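Long-range contacts in phosphoribosylaminoimidazole carboxylase (Bombyx mori, PDB 4JA0), which probably catalyses two steps of de novo purine synthesis, carboxylating aminoimidazole ribonucleotide and then joining the product to aspartate to give SAICAR: residues T103-T108 / G121-P126; E146-A151 / L158-D163; V269-G274 / V296-T301. One frame throughout, in Å; residues are numbered along the deposited sequence.

Contact 1 (T103-T108 / G121-P126). With SO4 (sulfate ion), chain J.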
# COMPACT_ATOMS: atom_id res chain seq x y z
N THR A 103 -50.24 13.82 -8.55
CA THR A 103 -49.48 13.03 -7.57
C THR A 103 -50.35 12.75 -6.35
O THR A 103 -51.04 13.65 -5.88
CB THR A 103 -48.18 13.74 -7.09
OG1 THR A 103 -47.46 14.24 -8.22
CG2 THR A 103 -47.29 12.77 -6.39
N ARG A 104 -50.29 11.52 -5.84
CA ARG A 104 -51.03 11.12 -4.65
C ARG A 104 -50.13 10.51 -3.61
O ARG A 104 -49.24 9.74 -3.95
CB ARG A 104 -52.07 10.07 -5.02
CG ARG A 104 -52.84 10.39 -6.25
CD ARG A 104 -53.79 9.27 -6.58
NE ARG A 104 -54.37 9.46 -7.90
CZ ARG A 104 -55.46 10.18 -8.13
NH1 ARG A 104 -56.09 10.79 -7.12
NH2 ARG A 104 -55.92 10.30 -9.37
N ARG A 105 -50.39 10.79 -2.35
CA ARG A 105 -49.69 10.10 -1.27
C ARG A 105 -50.63 9.04 -0.69
O ARG A 105 -50.19 7.97 -0.28
CB ARG A 105 -49.24 11.11 -0.19
CG ARG A 105 -48.71 10.49 1.10
CD ARG A 105 -47.44 9.68 0.88
NE ARG A 105 -46.26 10.53 0.75
CZ ARG A 105 -45.05 10.07 0.41
NH1 ARG A 105 -44.88 8.78 0.16
NH2 ARG A 105 -44.02 10.90 0.31
N LEU A 106 -51.92 9.34 -0.72
CA LEU A 106 -52.95 8.46 -0.18
C LEU A 106 -53.92 8.11 -1.27
O LEU A 106 -54.00 8.83 -2.27
CB LEU A 106 -53.76 9.20 0.89
CG LEU A 106 -53.16 9.51 2.24
CD1 LEU A 106 -54.16 10.24 3.05
CD2 LEU A 106 -52.84 8.21 2.93
N ALA A 107 -54.67 7.03 -1.09
CA ALA A 107 -55.77 6.72 -2.00
C ALA A 107 -57.04 7.47 -1.58
O ALA A 107 -57.57 7.28 -0.47
CB ALA A 107 -56.01 5.22 -2.05
N THR A 108 -57.52 8.34 -2.46
CA THR A 108 -58.79 9.02 -2.23
C THR A 108 -59.28 9.56 -3.55
O THR A 108 -58.57 9.48 -4.56
CB THR A 108 -58.65 10.18 -1.23
OG1 THR A 108 -59.94 10.56 -0.74
CG2 THR A 108 -57.99 11.37 -1.92
N GLY A 121 -57.15 5.97 2.02
CA GLY A 121 -56.06 6.15 2.97
C GLY A 121 -54.87 5.24 2.71
O GLY A 121 -53.86 5.36 3.40
N PHE A 122 -54.98 4.35 1.72
CA PHE A 122 -53.87 3.49 1.31
C PHE A 122 -52.70 4.33 0.84
O PHE A 122 -52.85 5.13 -0.09
CB PHE A 122 -54.28 2.54 0.19
CG PHE A 122 -53.15 1.70 -0.34
CD1 PHE A 122 -52.93 0.41 0.14
CD2 PHE A 122 -52.32 2.18 -1.34
CE1 PHE A 122 -51.90 -0.38 -0.36
CE2 PHE A 122 -51.28 1.40 -1.84
CZ PHE A 122 -51.08 0.12 -1.36
N ARG A 123 -51.53 4.10 1.44
CA ARG A 123 -50.39 5.01 1.27
C ARG A 123 -49.48 4.63 0.09
O ARG A 123 -49.10 3.48 -0.09
CB ARG A 123 -49.60 5.12 2.57
CG ARG A 123 -50.41 5.73 3.71
CD ARG A 123 -49.55 6.15 4.88
NE ARG A 123 -48.83 7.38 4.57
CZ ARG A 123 -49.32 8.60 4.72
NH1 ARG A 123 -50.54 8.77 5.21
NH2 ARG A 123 -48.58 9.65 4.40
N PHE A 124 -49.14 5.64 -0.70
CA PHE A 124 -48.35 5.43 -1.88
C PHE A 124 -46.91 5.79 -1.62
O PHE A 124 -46.54 6.96 -1.45
CB PHE A 124 -48.88 6.25 -3.05
CG PHE A 124 -50.21 5.80 -3.51
CD1 PHE A 124 -51.28 6.68 -3.57
CD2 PHE A 124 -50.40 4.48 -3.91
CE1 PHE A 124 -52.51 6.25 -4.02
CE2 PHE A 124 -51.64 4.04 -4.36
CZ PHE A 124 -52.70 4.93 -4.42
N THR A 125 -46.09 4.76 -1.61
CA THR A 125 -44.69 4.95 -1.34
C THR A 125 -43.85 4.28 -2.42
O THR A 125 -43.75 3.05 -2.46
CB THR A 125 -44.33 4.36 0.02
OG1 THR A 125 -44.96 5.09 1.09
CG2 THR A 125 -42.94 4.53 0.17
N PRO A 126 -43.23 5.08 -3.31
CA PRO A 126 -43.20 6.53 -3.38
C PRO A 126 -44.55 7.07 -3.87
O PRO A 126 -45.44 6.28 -4.19
CB PRO A 126 -42.08 6.79 -4.41
CG PRO A 126 -42.12 5.66 -5.26
CD PRO A 126 -42.47 4.48 -4.42
S SO4 J . -59.23 12.76 -8.38
O1 SO4 J . -60.57 13.32 -8.28
O2 SO4 J . -59.24 11.52 -7.62
O3 SO4 J . -58.89 12.51 -9.78
O4 SO4 J . -58.23 13.67 -7.80
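Backbone bonds tie Arg105 and Ala107 to Gly121, Phe122 and Phe124. Phe124 N donates to Arg105 O at 2.6 Å, almost straight at 169° though tilted from the carbonyl plane, and Gly121 N reaches a lone pair of Ala107 O at 2.8 Å, in that plane. Between them the bond from Ala107 N to Phe122 O is strongly bent and weak. Gly121 has a positive phi (98°), where a side chain would jam against the preceding carbonyl, so glycine suits the turn.

Apolar packing centres on Phe124. Its CG lies anti to its carbonyl carbon (chi1 -67°), and the ring runs beside the Arg104 side chain, with CD1 3.8 Å from Arg104 CB. Phe122 O stands over the middle of one ring face, Leu106 O meets the rim near CE1, and CZ approaches Ala107 CB, a methyl small enough to let the two segments lie close. Phe111 adds an edge-to-face ring. Leu106 CD2 packs against the Arg123 side chain, 3.6 Å from its CG.

Charged groups form the third set. The Arg105 chain, bent at chi2 and chi3, carries NH1 to Phe124 O at 2.9 Å, a weak bond, while Arg123 NH2 lies 3.4 Å from Arg105 CG. The two guanidinium planes are nearly parallel, and Arg105 NE lies 4.4 Å from Arg123 NH2, like charges near each other. Arg105 pairs with Glu180, Arg123 with Asp319 of the second subunit. Arg104 forms a salt bridge with Glu130, and its NH1 donates to sulfate O2 at 3.3 Å.

Long arginines suit this place, where shafts pack and tips reach acids; Glu180 and Asp319 of the second subunit probably offset the repulsion between Arg105 and Arg123, and the Arg123 salt bridge ties this region to that subunit.

Contact 2 (E146-A151 / L158-D163)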
# COMPACT_ATOMS: atom_id res chain seq x y z
N GLU A 146 -46.70 5.74 -22.29
CA GLU A 146 -46.64 5.29 -23.68
C GLU A 146 -47.57 6.12 -24.56
O GLU A 146 -47.19 6.54 -25.66
CB GLU A 146 -47.03 3.80 -23.78
CG GLU A 146 -46.02 2.79 -23.21
CD GLU A 146 -46.12 2.58 -21.70
OE1 GLU A 146 -46.89 3.31 -21.03
OE2 GLU A 146 -45.43 1.67 -21.19
N GLN A 147 -48.79 6.38 -24.08
CA GLN A 147 -49.74 7.20 -24.82
C GLN A 147 -49.21 8.61 -25.08
O GLN A 147 -49.32 9.14 -26.19
CB GLN A 147 -51.10 7.25 -24.12
CG GLN A 147 -51.86 5.95 -24.22
CD GLN A 147 -53.18 5.96 -23.46
OE1 GLN A 147 -53.20 5.79 -22.24
NE2 GLN A 147 -54.29 6.13 -24.18
N ILE A 148 -48.59 9.20 -24.07
CA ILE A 148 -48.03 10.53 -24.25
C ILE A 148 -46.93 10.52 -25.30
O ILE A 148 -46.89 11.38 -26.18
CB ILE A 148 -47.50 11.08 -22.93
CG1 ILE A 148 -48.65 11.10 -21.91
CG2 ILE A 148 -46.90 12.45 -23.15
CD1 ILE A 148 -48.30 11.69 -20.54
N ILE A 149 -46.07 9.51 -25.27
CA ILE A 149 -44.98 9.44 -26.24
C ILE A 149 -45.49 9.17 -27.66
O ILE A 149 -45.05 9.80 -28.62
CB ILE A 149 -43.90 8.38 -25.82
CG1 ILE A 149 -42.89 9.01 -24.86
CG2 ILE A 149 -43.14 7.84 -27.02
CD1 ILE A 149 -43.32 8.96 -23.44
N SER A 150 -46.42 8.24 -27.80
CA SER A 150 -46.91 7.91 -29.13
C SER A 150 -47.73 9.07 -29.70
O SER A 150 -47.87 9.19 -30.92
CB SER A 150 -47.70 6.60 -29.11
OG SER A 150 -46.87 5.49 -28.77
N ALA A 151 -48.19 9.97 -28.84
CA ALA A 151 -48.99 11.12 -29.26
C ALA A 151 -48.15 12.13 -30.03
O ALA A 151 -48.68 12.95 -30.79
CB ALA A 151 -49.60 11.79 -28.06
N LEU A 158 -39.62 21.63 -29.16
CA LEU A 158 -39.32 20.52 -28.29
C LEU A 158 -40.36 19.44 -28.50
O LEU A 158 -41.53 19.59 -28.15
CB LEU A 158 -39.29 20.95 -26.82
CG LEU A 158 -38.95 19.81 -25.86
CD1 LEU A 158 -37.53 19.33 -26.06
CD2 LEU A 158 -39.20 20.21 -24.43
N LEU A 159 -39.92 18.35 -29.10
CA LEU A 159 -40.76 17.18 -29.21
C LEU A 159 -40.68 16.39 -27.89
O LEU A 159 -39.59 16.13 -27.36
CB LEU A 159 -40.27 16.36 -30.41
CG LEU A 159 -41.00 15.07 -30.73
CD1 LEU A 159 -41.10 14.85 -32.24
CD2 LEU A 159 -40.23 13.94 -30.08
N ILE A 160 -41.84 16.01 -27.37
CA ILE A 160 -41.91 15.33 -26.07
C ILE A 160 -41.77 13.83 -26.19
O ILE A 160 -42.72 13.12 -26.58
CB ILE A 160 -43.24 15.63 -25.35
CG1 ILE A 160 -43.36 17.12 -25.06
CG2 ILE A 160 -43.37 14.82 -24.07
CD1 ILE A 160 -44.09 17.39 -23.80
N GLY A 161 -40.58 13.33 -25.85
CA GLY A 161 -40.32 11.90 -25.85
C GLY A 161 -40.18 11.40 -24.41
O GLY A 161 -40.43 12.16 -23.46
N ARG A 162 -39.73 10.16 -24.25
CA ARG A 162 -39.63 9.57 -22.92
C ARG A 162 -38.71 10.39 -21.99
O ARG A 162 -38.94 10.46 -20.79
CB ARG A 162 -39.17 8.11 -23.04
CG ARG A 162 -39.20 7.34 -21.74
CD ARG A 162 -40.62 7.09 -21.24
NE ARG A 162 -41.44 6.31 -22.19
CZ ARG A 162 -42.33 5.38 -21.83
NH1 ARG A 162 -42.53 5.10 -20.54
NH2 ARG A 162 -43.03 4.73 -22.75
N ASP A 163 -37.70 11.04 -22.54
CA ASP A 163 -36.82 11.84 -21.71
C ASP A 163 -37.60 13.01 -21.09
O ASP A 163 -37.51 13.27 -19.89
CB ASP A 163 -35.60 12.32 -22.52
CG ASP A 163 -34.56 11.21 -22.72
OD1 ASP A 163 -34.45 10.34 -21.83
OD2 ASP A 163 -33.89 11.17 -23.80
O HOH W 1 -45.52 13.38 -27.11
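The start of the long helix 162-183, with Gly161 as its N-cap, packs against the short helix 145-150 chiefly through Ile149 and Arg162. Gly161 N is hydrogen-bonded to the carboxylate of Glu164, three residues on.

Ile149 touches both the helix-start backbone and the Arg162 side chain. Its CG1 rests 3.4 Å from Arg162 N and 3.6 Å from Gly161 C, and chi2 (86°) turns CD1 onto the arginine, 3.5 Å from Arg162 NE. The two side chains cross at about a right angle. The ethyl arm of isoleucine suits this spot: CG1 presses on the backbone, CD1 on the arginine shaft. Ile148 CG2 and Ile160 CG2 meet more loosely at 4.4 Å, next to Val165 and Met168 of helix 162-183.

Arg162 leaves the backbone with CG anti to N (chi1 -173°) and bends at chi2 and chi3, and its guanidinium extends to Glu146. There NH2 comes 3.6 Å from Glu146 CG, which lies near the guanidinium plane, while the carboxylate plane stands almost perpendicular to it. Arg162 NH1 has a long, weak ion pair with Glu145. The Glu146 carboxylate is modelled in a salt bridge with Lys128 of the third subunit, although OE2 is less certainly placed; Phe122 of that subunit packs on both side chains.

No direct hydrogen bond joins the segments; one water does, donating to Ile148 O at 2.6 Å and to Ile160 O at 2.9 Å. The contact therefore depends on van der Waals packing and a water bridge; Glu146 and Arg162 form no salt bridge, and any attraction probably just supplements the packing.

Contact 3 (V269-G274 / V296-T301)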
# COMPACT_ATOMS: atom_id res chain seq x y z
N VAL A 269 -22.82 26.44 9.72
CA VAL A 269 -21.80 25.48 9.35
C VAL A 269 -20.47 26.19 9.55
O VAL A 269 -20.24 27.27 8.99
CB VAL A 269 -21.94 25.02 7.87
CG1 VAL A 269 -20.71 24.32 7.40
CG2 VAL A 269 -23.14 24.13 7.70
N VAL A 270 -19.63 25.64 10.42
CA VAL A 270 -18.32 26.24 10.66
C VAL A 270 -17.23 25.33 10.11
O VAL A 270 -17.16 24.15 10.47
CB VAL A 270 -18.09 26.51 12.16
CG1 VAL A 270 -16.81 27.29 12.36
CG2 VAL A 270 -19.25 27.28 12.74
N VAL A 271 -16.38 25.88 9.24
CA VAL A 271 -15.24 25.12 8.75
C VAL A 271 -13.96 25.56 9.47
O VAL A 271 -13.54 26.70 9.31
CB VAL A 271 -15.06 25.32 7.24
CG1 VAL A 271 -14.00 24.37 6.72
CG2 VAL A 271 -16.37 25.06 6.52
N PHE A 272 -13.35 24.68 10.24
CA PHE A 272 -12.05 24.99 10.85
C PHE A 272 -10.95 24.46 9.95
O PHE A 272 -10.91 23.25 9.68
CB PHE A 272 -11.89 24.31 12.21
CG PHE A 272 -12.68 24.94 13.32
CD1 PHE A 272 -13.27 26.18 13.17
CD2 PHE A 272 -12.80 24.29 14.54
CE1 PHE A 272 -13.99 26.75 14.22
CE2 PHE A 272 -13.52 24.85 15.57
CZ PHE A 272 -14.11 26.08 15.41
N MET A 273 -10.06 25.33 9.49
CA MET A 273 -8.87 24.86 8.80
C MET A 273 -7.65 25.05 9.71
O MET A 273 -7.52 26.08 10.38
CB MET A 273 -8.67 25.59 7.47
CG MET A 273 -8.56 27.06 7.66
SD MET A 273 -9.08 28.08 6.29
CE MET A 273 -7.60 27.99 5.33
N GLY A 274 -6.78 24.04 9.75
CA GLY A 274 -5.59 24.07 10.61
C GLY A 274 -4.50 25.02 10.16
O GLY A 274 -3.63 25.40 10.94
N VAL A 296 -22.26 29.86 6.35
CA VAL A 296 -20.96 29.26 6.52
C VAL A 296 -19.96 30.27 7.05
O VAL A 296 -19.81 31.35 6.49
CB VAL A 296 -20.46 28.75 5.17
CG1 VAL A 296 -19.17 27.93 5.34
CG2 VAL A 296 -21.54 27.96 4.53
N ASP A 297 -19.24 29.87 8.10
CA ASP A 297 -18.10 30.62 8.60
C ASP A 297 -16.83 29.84 8.36
O ASP A 297 -16.76 28.63 8.62
CB ASP A 297 -18.22 30.88 10.10
CG ASP A 297 -18.85 32.20 10.41
OD1 ASP A 297 -18.91 33.04 9.49
OD2 ASP A 297 -19.24 32.39 11.59
N LEU A 298 -15.81 30.53 7.85
CA LEU A 298 -14.49 29.95 7.68
C LEU A 298 -13.60 30.41 8.83
O LEU A 298 -13.43 31.61 9.04
CB LEU A 298 -13.88 30.37 6.35
CG LEU A 298 -14.60 29.93 5.08
CD1 LEU A 298 -13.81 30.34 3.84
CD2 LEU A 298 -14.84 28.43 5.09
N ARG A 299 -13.03 29.47 9.57
CA ARG A 299 -12.15 29.84 10.67
C ARG A 299 -10.80 29.14 10.57
O ARG A 299 -10.70 28.03 10.07
CB ARG A 299 -12.81 29.54 12.02
CG ARG A 299 -14.21 30.06 12.16
CD ARG A 299 -14.23 31.57 12.12
NE ARG A 299 -13.29 32.11 13.09
CZ ARG A 299 -13.62 32.44 14.33
NH1 ARG A 299 -14.87 32.29 14.75
NH2 ARG A 299 -12.69 32.91 15.16
N VAL A 300 -9.75 29.80 11.05
CA VAL A 300 -8.44 29.21 11.05
C VAL A 300 -8.03 28.96 12.50
O VAL A 300 -8.07 29.87 13.31
CB VAL A 300 -7.40 30.13 10.35
CG1 VAL A 300 -5.99 29.51 10.39
CG2 VAL A 300 -7.82 30.39 8.92
N THR A 301 -7.69 27.71 12.82
CA THR A 301 -7.17 27.32 14.12
C THR A 301 -6.55 25.93 14.07
O THR A 301 -7.02 25.05 13.33
CB THR A 301 -8.23 27.36 15.25
OG1 THR A 301 -7.59 27.14 16.52
CG2 THR A 301 -9.32 26.30 15.02
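The Phe272 ring is flanked by Thr301 over one face and by Arg299 at its rim. Thr301 CG2 sits 4.2 Å from the ring centroid, 20° off the normal, a CH-pi contact displaced toward the rim. Thr301 OG1, anti to the backbone N (chi1 -172°), is hydrogen-bonded to Thr310 OG1, leaving the methyl between N and the carbonyl carbon and facing the ring. At the edge lies Arg299 CG, in the ring plane, and Arg299 CB is 3.6 Å from Phe272 CD1. Arg299 meets the ring through these methylenes, and its end leads away toward its polar partners; the guanidinium plane is nearly perpendicular to the ring. Val270 CG1 meets the same shaft, 3.8 Å from Arg299 CG.

On the opposite sheet face the packing is aliphatic. Val271 CB lies 3.8 Å from Leu298 CD2, and Met273 CG is 3.6 Å from Val300 CG2; beta-branched valine favours the extended backbone, and the unbranched methionine chain can pack against its neighbours.

Between the faces runs a regular parallel ladder, 269-273 beside 296-300. Five backbone bonds link them, from Asp297 N to Val269 O, then Val271 N, Arg299 N, Met273 N and Thr301 N; Val271 N donates to Asp297 O at 2.8 Å and 171°.

The two strands and the connecting helix 279-291 form a beta-alpha-beta unit, and strand order 2-1-3-4-5 is that of a flavodoxin-like fold. Helix 279-291 lies on the side of Met273, Val296 and Leu298, helix 307-317 on that of Phe272 and Arg299, where Tyr317 binds Asp297 and Arg299. Strand 323-329 continues the sheet beyond 269-273; at 296-300, outermost in this chain, Asp417 of the fourth subunit takes Val300 N and pairs with Arg299.

Contact 3 is the buried one, two neighbouring parallel strands of the AIR carboxylase region with every bridging bond between backbones. Contacts 1 and 2 are only partly buried and belong to the SAICAR synthetase region, on the other side of the chain's centre, about 44 and 49 Å from contact 3 between centres. Contact 1 joins a strand end and adjoining loops by a few uneven backbone bonds, with arginines that pair with acids; contact 2 sets helix against helix start and relies on a water instead. Helix 162-183 serves both, beginning in contact 2 and packing behind Thr103 and Arg105 of contact 1. Each contact meets other subunits, the third being shared by contacts 1 and 2.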